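PDB 3MGD: predicted acetyltransferase from Clostridium acetobutylicum, which binds acetyl-CoA and, as a member of the GNAT family, probably transfers its acetyl group to an acceptor that is not identified. Local coordinates for residues A[103-106]-A[107-110]; A[109-112]-A[113-117]. All blocks are in the same frame, centred on the assembly; numbering follows the deposited sequence.

Interaction 1. Residues A[103-106]-A[107-110]; sequences TGML and DRLV. With ACO (acetyl coenzyme *a), chain C.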
ATOM      1  N   THR A 103      10.461  -9.088 -17.309  1.00 18.16           N
ATOM      2  CA  THR A 103      11.701  -8.548 -16.719  1.00 21.84           C
ATOM      3  C   THR A 103      12.078  -7.179 -17.300  1.00 18.70           C
ATOM      4  O   THR A 103      12.454  -6.253 -16.563  1.00 22.20           O
ATOM      5  CB  THR A 103      12.883  -9.550 -16.861  1.00 26.11           C
ATOM      6  OG1 THR A 103      12.583 -10.744 -16.128  1.00 24.75           O
ATOM      7  CG2 THR A 103      14.178  -8.951 -16.325  1.00 28.26           C
ATOM      8  N   GLY A 104      11.960  -7.040 -18.619  1.00 23.27           N
ATOM      9  CA  GLY A 104      12.199  -5.761 -19.269  1.00 22.54           C
ATOM     10  C   GLY A 104      11.144  -4.725 -18.889  1.00 21.75           C
ATOM     11  O   GLY A 104      11.439  -3.538 -18.801  1.00 21.78           O
HETATM   12  N   MSE A 105       9.906  -5.165 -18.679  1.00 17.30           N
HETATM   13  CA  MSE A 105       8.862  -4.260 -18.182  1.00 18.41           C
HETATM   14  C   MSE A 105       9.234  -3.714 -16.805  1.00 21.41           C
HETATM   15  O   MSE A 105       9.037  -2.529 -16.529  1.00 23.04           O
HETATM   16  CB  MSE A 105       7.511  -4.973 -18.083  1.00 18.11           C
HETATM   17  CG  MSE A 105       6.815  -5.221 -19.401  1.00 22.80           C
HETATM   18 SE   MSE A 105       6.338  -3.543 -20.274  1.00 38.80          SE
HETATM   19  CE  MSE A 105       4.689  -4.106 -21.167  1.00 22.41           C
ATOM     20  N   LEU A 106       9.746  -4.579 -15.931  1.00 22.27           N
ATOM     21  CA  LEU A 106      10.185  -4.133 -14.605  1.00 22.38           C
ATOM     22  C   LEU A 106      11.200  -2.993 -14.733  1.00 21.09           C
ATOM     23  O   LEU A 106      11.155  -2.042 -13.962  1.00 20.96           O
ATOM     24  CB  LEU A 106      10.771  -5.292 -13.784  1.00 23.01           C
ATOM     25  CG  LEU A 106       9.775  -6.349 -13.285  1.00 20.17           C
ATOM     26  CD1 LEU A 106      10.475  -7.606 -12.788  1.00 21.06           C
ATOM     27  CD2 LEU A 106       8.900  -5.755 -12.196  1.00 22.92           C
ATOM     28  N   ASP A 107      12.112  -3.079 -15.708  1.00 20.90           N
ATOM     29  CA  ASP A 107      13.076  -1.990 -15.921  1.00 19.37           C
ATOM     30  C   ASP A 107      12.349  -0.684 -16.227  1.00 17.93           C
ATOM     31  O   ASP A 107      12.718   0.375 -15.708  1.00 19.95           O
ATOM     32  CB  ASP A 107      14.066  -2.287 -17.057  1.00 21.98           C
ATOM     33  CG  ASP A 107      15.024  -3.430 -16.735  1.00 30.75           C
ATOM     34  OD1 ASP A 107      15.318  -3.676 -15.547  1.00 28.97           O
ATOM     35  OD2 ASP A 107      15.507  -4.074 -17.689  1.00 33.13           O
ATOM     36  N   ARG A 108      11.326  -0.749 -17.083  1.00 17.94           N
ATOM     37  CA  ARG A 108      10.583   0.453 -17.444  1.00 22.46           C
ATOM     38  C   ARG A 108       9.830   1.020 -16.246  1.00 26.23           C
ATOM     39  O   ARG A 108       9.723   2.235 -16.098  1.00 22.33           O
ATOM     40  CB  ARG A 108       9.600   0.186 -18.587  1.00 20.54           C
ATOM     41  CG  ARG A 108      10.257  -0.239 -19.883  1.00 17.28           C
ATOM     42  CD  ARG A 108       9.210  -0.367 -20.984  1.00 21.82           C
ATOM     43  NE  ARG A 108       9.794  -0.773 -22.266  1.00 21.61           N
ATOM     44  CZ  ARG A 108      10.288   0.070 -23.174  1.00 32.09           C
ATOM     45  NH1 ARG A 108      10.286   1.387 -22.961  1.00 26.30           N
ATOM     46  NH2 ARG A 108      10.792  -0.402 -24.306  1.00 32.44           N
ATOM     47  N   LEU A 109       9.305   0.142 -15.391  1.00 17.66           N
ATOM     48  CA  LEU A 109       8.561   0.604 -14.219  1.00 18.80           C
ATOM     49  C   LEU A 109       9.479   1.245 -13.187  1.00 21.16           C
ATOM     50  O   LEU A 109       9.132   2.250 -12.583  1.00 17.73           O
ATOM     51  CB  LEU A 109       7.749  -0.531 -13.594  1.00 16.17           C
ATOM     52  CG  LEU A 109       6.658  -1.105 -14.511  1.00 19.44           C
ATOM     53  CD1 LEU A 109       5.978  -2.280 -13.827  1.00 17.50           C
ATOM     54  CD2 LEU A 109       5.641  -0.055 -14.909  1.00 18.47           C
ATOM     55  N   VAL A 110      10.651   0.657 -12.991  1.00 19.70           N
ATOM     56  CA  VAL A 110      11.653   1.245 -12.123  1.00 22.37           C
ATOM     57  C   VAL A 110      11.992   2.647 -12.615  1.00 22.49           C
ATOM     58  O   VAL A 110      12.167   3.575 -11.822  1.00 19.61           O
ATOM     59  CB  VAL A 110      12.916   0.358 -12.063  1.00 25.74           C
ATOM     60  CG1 VAL A 110      14.128   1.156 -11.596  1.00 27.65           C
ATOM     61  CG2 VAL A 110      12.651  -0.850 -11.159  1.00 24.16           C
TER
HETATM   62  N1A ACO C 200      17.950 -15.765 -20.029  1.00 52.99           N
HETATM   63  C2A ACO C 200      17.539 -16.929 -19.372  1.00 52.46           C
HETATM   64  N3A ACO C 200      16.219 -17.037 -18.873  1.00 46.69           N
HETATM   65  C4A ACO C 200      15.298 -15.926 -19.046  1.00 43.40           C
HETATM   66  C5A ACO C 200      15.716 -14.733 -19.720  1.00 46.17           C
HETATM   67  C6A ACO C 200      17.013 -14.630 -20.207  1.00 46.44           C
HETATM   68  N6A ACO C 200      17.432 -13.422 -20.888  1.00 41.70           N
HETATM   69  N7A ACO C 200      14.611 -13.815 -19.750  1.00 44.63           N
HETATM   70  C8A ACO C 200      13.539 -14.425 -19.115  1.00 37.09           C
HETATM   71  N9A ACO C 200      13.964 -15.735 -18.651  1.00 33.93           N
HETATM   72  C1B ACO C 200      13.071 -16.709 -18.047  1.00 32.88           C
HETATM   73  C2B ACO C 200      13.255 -16.449 -16.542  1.00 41.54           C
HETATM   74  O2B ACO C 200      14.497 -16.550 -15.926  1.00 43.47           O
HETATM   75  C3B ACO C 200      12.062 -17.172 -15.957  1.00 45.79           C
HETATM   76  O3B ACO C 200      12.178 -18.547 -15.670  1.00 47.88           O
HETATM   77  P3B ACO C 200      12.603 -19.105 -14.239  1.00 73.19           P
HETATM   78  O7A ACO C 200      13.141 -20.564 -14.441  1.00 49.13           O
HETATM   79  O8A ACO C 200      11.377 -19.129 -13.301  1.00 69.14           O
HETATM   80  O9A ACO C 200      13.685 -18.239 -13.630  1.00 73.23           O
HETATM   81  C4B ACO C 200      10.954 -16.756 -16.985  1.00 22.40           C
HETATM   82  O4B ACO C 200      11.656 -16.793 -18.281  1.00 29.07           O
HETATM   83  C5B ACO C 200       9.989 -15.608 -16.770  1.00 23.96           C
HETATM   84  O5B ACO C 200      10.623 -14.360 -16.911  1.00 24.05           O
HETATM   85  P1A ACO C 200      10.072 -13.285 -17.929  1.00 22.49           P
HETATM   86  O1A ACO C 200      10.162 -13.762 -19.388  1.00 24.05           O
HETATM   87  O2A ACO C 200      10.837 -11.988 -17.683  1.00 22.11           O
HETATM   88  O3A ACO C 200       8.565 -13.079 -17.513  1.00 24.10           O
HETATM   89  P2A ACO C 200       7.320 -13.322 -18.477  1.00 21.90           P
HETATM   90  O4A ACO C 200       7.146 -14.826 -18.877  1.00 23.29           O
HETATM   91  O5A ACO C 200       7.360 -12.392 -19.658  1.00 18.78           O
HETATM   92  O6A ACO C 200       6.054 -12.854 -17.665  1.00 23.56           O
HETATM   93  CBP ACO C 200       4.466 -13.144 -15.849  1.00 19.69           C
HETATM   94  CCP ACO C 200       5.907 -13.245 -16.328  1.00 18.72           C
HETATM   95  CDP ACO C 200       4.395 -13.348 -14.344  1.00 15.32           C
HETATM   96  CEP ACO C 200       3.955 -11.798 -16.241  1.00 20.30           C
HETATM   97  CAP ACO C 200       3.638 -14.272 -16.550  1.00 27.02           C
HETATM   98  OAP ACO C 200       4.070 -15.542 -16.190  1.00 25.36           O
HETATM   99  C9P ACO C 200       2.141 -14.108 -16.465  1.00 22.45           C
HETATM  100  O9P ACO C 200       1.518 -13.315 -17.173  1.00 18.40           O
HETATM  101  N8P ACO C 200       1.455 -14.952 -15.509  1.00 20.05           N
HETATM  102  C7P ACO C 200       0.014 -14.820 -15.299  1.00 16.18           C
HETATM  103  C6P ACO C 200      -0.344 -13.508 -14.704  1.00 18.88           C
HETATM  104  C5P ACO C 200       0.528 -13.192 -13.508  1.00 20.10           C
HETATM  105  O5P ACO C 200       0.754 -14.050 -12.654  1.00 24.11           O
HETATM  106  N4P ACO C 200       1.108 -11.894 -13.443  1.00 17.61           N
HETATM  107  C3P ACO C 200       1.745 -11.407 -12.245  1.00 16.76           C
HETATM  108  C2P ACO C 200       0.834 -10.924 -11.145  1.00 20.40           C
HETATM  109  S1P ACO C 200       1.679 -10.194  -9.764  1.00 19.98           S
HETATM  110  C   ACO C 200       2.052  -8.581 -10.048  1.00 22.52           C
HETATM  111  O   ACO C 200       1.719  -8.057 -11.101  1.00 20.04           O
HETATM  112  CH3 ACO C 200       2.901  -7.849  -9.083  1.00 18.17           C

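Interaction 2. Residues A[109-112]-A[113-117]; sequences LVNE and AKERN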
ATOM      1  N   LEU A 109       9.305   0.142 -15.391  1.00 17.66           N
ATOM      2  CA  LEU A 109       8.561   0.604 -14.219  1.00 18.80           C
ATOM      3  C   LEU A 109       9.479   1.245 -13.187  1.00 21.16           C
ATOM      4  O   LEU A 109       9.132   2.250 -12.583  1.00 17.73           O
ATOM      5  CB  LEU A 109       7.749  -0.531 -13.594  1.00 16.17           C
ATOM      6  CG  LEU A 109       6.658  -1.105 -14.511  1.00 19.44           C
ATOM      7  CD1 LEU A 109       5.978  -2.280 -13.827  1.00 17.50           C
ATOM      8  CD2 LEU A 109       5.641  -0.055 -14.909  1.00 18.47           C
ATOM      9  N   VAL A 110      10.651   0.657 -12.991  1.00 19.70           N
ATOM     10  CA  VAL A 110      11.653   1.245 -12.123  1.00 22.37           C
ATOM     11  C   VAL A 110      11.992   2.647 -12.615  1.00 22.49           C
ATOM     12  O   VAL A 110      12.167   3.575 -11.822  1.00 19.61           O
ATOM     13  CB  VAL A 110      12.916   0.358 -12.063  1.00 25.74           C
ATOM     14  CG1 VAL A 110      14.128   1.156 -11.596  1.00 27.65           C
ATOM     15  CG2 VAL A 110      12.651  -0.850 -11.159  1.00 24.16           C
ATOM     16  N   ASN A 111      12.066   2.816 -13.927  1.00 22.41           N
ATOM     17  CA  ASN A 111      12.334   4.148 -14.461  1.00 22.38           C
ATOM     18  C   ASN A 111      11.219   5.156 -14.149  1.00 20.43           C
ATOM     19  O   ASN A 111      11.501   6.318 -13.843  1.00 25.13           O
ATOM     20  CB  ASN A 111      12.632   4.091 -15.961  1.00 20.05           C
ATOM     21  CG  ASN A 111      12.812   5.468 -16.562  1.00 30.47           C
ATOM     22  OD1 ASN A 111      13.775   6.167 -16.255  1.00 32.31           O
ATOM     23  ND2 ASN A 111      11.875   5.869 -17.419  1.00 31.18           N
ATOM     24  N   GLU A 112       9.956   4.720 -14.214  1.00 19.16           N
ATOM     25  CA  GLU A 112       8.841   5.606 -13.854  1.00 20.07           C
ATOM     26  C   GLU A 112       9.004   6.089 -12.419  1.00 18.92           C
ATOM     27  O   GLU A 112       8.718   7.245 -12.093  1.00 18.06           O
ATOM     28  CB  GLU A 112       7.487   4.906 -14.008  1.00 20.86           C
ATOM     29  CG  GLU A 112       7.159   4.471 -15.433  1.00 23.65           C
ATOM     30  CD  GLU A 112       7.011   5.627 -16.403  1.00 25.38           C
ATOM     31  OE1 GLU A 112       6.653   6.745 -15.970  1.00 22.97           O
ATOM     32  OE2 GLU A 112       7.254   5.409 -17.615  1.00 21.94           O
ATOM     33  N   ALA A 113       9.451   5.184 -11.555  1.00 17.64           N
ATOM     34  CA  ALA A 113       9.640   5.503 -10.144  1.00 21.39           C
ATOM     35  C   ALA A 113      10.737   6.547  -9.931  1.00 20.02           C
ATOM     36  O   ALA A 113      10.549   7.529  -9.220  1.00 17.25           O
ATOM     37  CB  ALA A 113       9.960   4.227  -9.357  1.00 20.78           C
ATOM     38  N   LYS A 114      11.881   6.330 -10.561  1.00 19.79           N
ATOM     39  CA  LYS A 114      13.018   7.235 -10.416  1.00 22.61           C
ATOM     40  C   LYS A 114      12.677   8.632 -10.923  1.00 20.59           C
ATOM     41  O   LYS A 114      13.078   9.627 -10.331  1.00 19.90           O
ATOM     42  CB  LYS A 114      14.206   6.708 -11.214  1.00 29.26           C
ATOM     43  CG  LYS A 114      14.838   5.462 -10.657  1.00 39.83           C
ATOM     44  CD  LYS A 114      16.092   5.139 -11.456  1.00 50.44           C
ATOM     45  CE  LYS A 114      16.916   4.061 -10.791  1.00 58.26           C
ATOM     46  NZ  LYS A 114      18.193   3.858 -11.534  1.00 65.75           N
ATOM     47  N   GLU A 115      11.936   8.705 -12.021  1.00 17.13           N
ATOM     48  CA  GLU A 115      11.590  10.010 -12.595  1.00 20.29           C
ATOM     49  C   GLU A 115      10.672  10.814 -11.662  1.00 21.93           C
ATOM     50  O   GLU A 115      10.500  12.023 -11.815  1.00 23.73           O
ATOM     51  CB  GLU A 115      10.953   9.823 -13.977  1.00 18.69           C
ATOM     52  CG  GLU A 115      11.979   9.508 -15.079  1.00 24.06           C
ATOM     53  CD  GLU A 115      12.907  10.691 -15.370  1.00 38.75           C
ATOM     54  OE1 GLU A 115      12.400  11.750 -15.804  1.00 37.98           O
ATOM     55  OE2 GLU A 115      14.140  10.571 -15.156  1.00 42.20           O
ATOM     56  N   ARG A 116      10.096  10.128 -10.685  1.00 19.05           N
ATOM     57  CA  ARG A 116       9.213  10.752  -9.699  0.50 23.12           C
ATOM     58  C   ARG A 116       9.847  10.768  -8.314  1.00 22.70           C
ATOM     59  O   ARG A 116       9.158  10.954  -7.308  1.00 25.06           O
ATOM     60  CB  ARG A 116       7.881  10.009  -9.631  0.50 26.33           C
ATOM     61  CG  ARG A 116       6.698  10.767 -10.216  0.50 28.64           C
ATOM     62  CD  ARG A 116       5.696   9.779 -10.759  0.50 31.64           C
ATOM     63  NE  ARG A 116       6.319   9.005 -11.823  0.50 36.90           N
ATOM     64  CZ  ARG A 116       5.950   9.041 -13.099  0.50 28.67           C
ATOM     65  NH1 ARG A 116       4.927   9.788 -13.481  0.50 19.58           N
ATOM     66  NH2 ARG A 116       6.605   8.312 -13.987  0.50 22.27           N
ATOM     67  N   ASN A 117      11.160  10.570  -8.262  1.00 20.25           N
ATOM     68  CA  ASN A 117      11.894  10.572  -7.000  1.00 23.08           C
ATOM     69  C   ASN A 117      11.403   9.530  -5.997  1.00 27.54           C
ATOM     70  O   ASN A 117      11.291   9.795  -4.791  1.00 23.18           O
ATOM     71  CB  ASN A 117      11.891  11.974  -6.374  1.00 22.95           C
ATOM     72  CG  ASN A 117      12.685  12.975  -7.200  1.00 33.62           C
ATOM     73  OD1 ASN A 117      13.607  12.597  -7.923  1.00 41.31           O
ATOM     74  ND2 ASN A 117      12.336  14.256  -7.092  1.00 35.01           N
TER
HETATM   75  O   HOH W   1      15.081   7.884 -14.868  1.00 50.53           O

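Interaction 1. Residues A[103-106]-A[107-110]
Met105 and Leu109 stand one turn apart on the same flank of helix 101-115, joined through the backbone: Leu109 N donates to Met105 O at 2.9 Å. The branch point CG of Leu109 comes 3.4 Å from Met105 O, because chi1 of -63° sets CG beside its own backbone N and so back toward the preceding turn. Met105, a selenomethionine, also borders Arg108, whose CD is 4.3 Å from SE. The arginine chain runs extended from CG to NE, and its cation reaches the rings of Tyr4 and Trp54 in cation-pi contacts.

A quarter turn round, Leu106 pairs with Val110. Val110 N bonds to Leu106 O with an N-H...O angle of 168°, and methyl CG2 of the valine, set beside its own N, comes 3.4 Å from the same oxygen. Leu106 packs on Ile87 and Met90 of strand 83-92 and on Tyr133 and Tyr136 of helix 129-136. CB of Asp107 is 3.4 Å from Gly104 O, and its carboxylate lies back along the helix, beside Thr103 O and Gly104 CA; OD1 is hydrogen-bonded to Tyr136 OH of helix 129-136.

Thr103 serves the cofactor at the N-terminal end. Its N and its OG1 both donate to O2A of acetyl-CoA, the hydroxyl at 2.6 Å; chi1 of -63° puts OG1 beside the backbone N, letting the two donors converge on one phosphate oxygen. Gly98 N and Gly100 N bond to the cofactor as well. Backbone and hydroxyl donors meeting the pyrophosphate at the start of a helix that follows a central strand are characteristic of the acetyl-CoA site of the GNAT fold.

Interaction 2. Residues A[109-112]-A[113-117]
A Schellman motif ends helix 101-115 here, and Arg116, just after its last residues, folds back on Glu112. Asn117, with positive phi, is the C-prime residue: its N bonds to Lys114 O, and Ile118 N to Ala113 O. Arg116 was modelled in two conformers, and the grip is that of the one described here. In it the guanidinium approaches Glu112 O side-on and delivers NE and NH2 to that single oxygen, each at 3.0 Å. The oxygen lies in the guanidinium plane, whereas NE stands above the carbonyl plane, and both donors come from the same face. Arg116 N adds a weak, bent bond to this atom.

NH2 also forms a salt bridge with Glu112 OE1, but as a hydrogen bond this is weak and poorly angled, and its 2.5 Å length is doubtful. The two side chains run alongside each other, with carboxylate and guanidinium planes 40° apart. Glu112 is bent at chi2 and Arg116 at chi3 (-62°), and these bends bring the charged ends together. The other carboxylate oxygen, OE2, is hydrogen-bonded to Trp54 NE1 of strand 51-58.

On the outer side Asn111 and Glu115 lie side by side, their amide and carboxylate planes 26° apart. A water bridges them, donating to Asn111 OD1 and to Glu115 OE2. Lys114 stretches alongside Val110, its CE 4.1 Å from CG1, and also packs on Leu149 of the second subunit.

Because Glu112 is buried and its carboxylate meets an indole N-H and, in this conformer, a cation, its negative charge is probably well compensated. In the same conformer Arg116 supplies side-chain donors to Glu112 O, whose usual backbone donor is only a weak partner where the helix stops.

In the fold
Both contacts lie on one helix, 101-115, which joins strand 83-92 to the parallel strand 120-124 in a beta-alpha-beta crossover. Running from the N terminus, interaction 1 begins at the cofactor end of the helix, and interaction 2 starts at Leu109 and Val110, which the two share, and runs past the last turn. Neither closes a long loop or crosses the other: they overlap in sequence, are built from local contacts only a few residues apart, and have centres about 10 Å apart. Leu109 touches strands 51-58 and 61-72 in the sheet, while Val110 packs on Leu149 of the second subunit. The helix thus links acetyl-CoA, the sheet and the dimer interface.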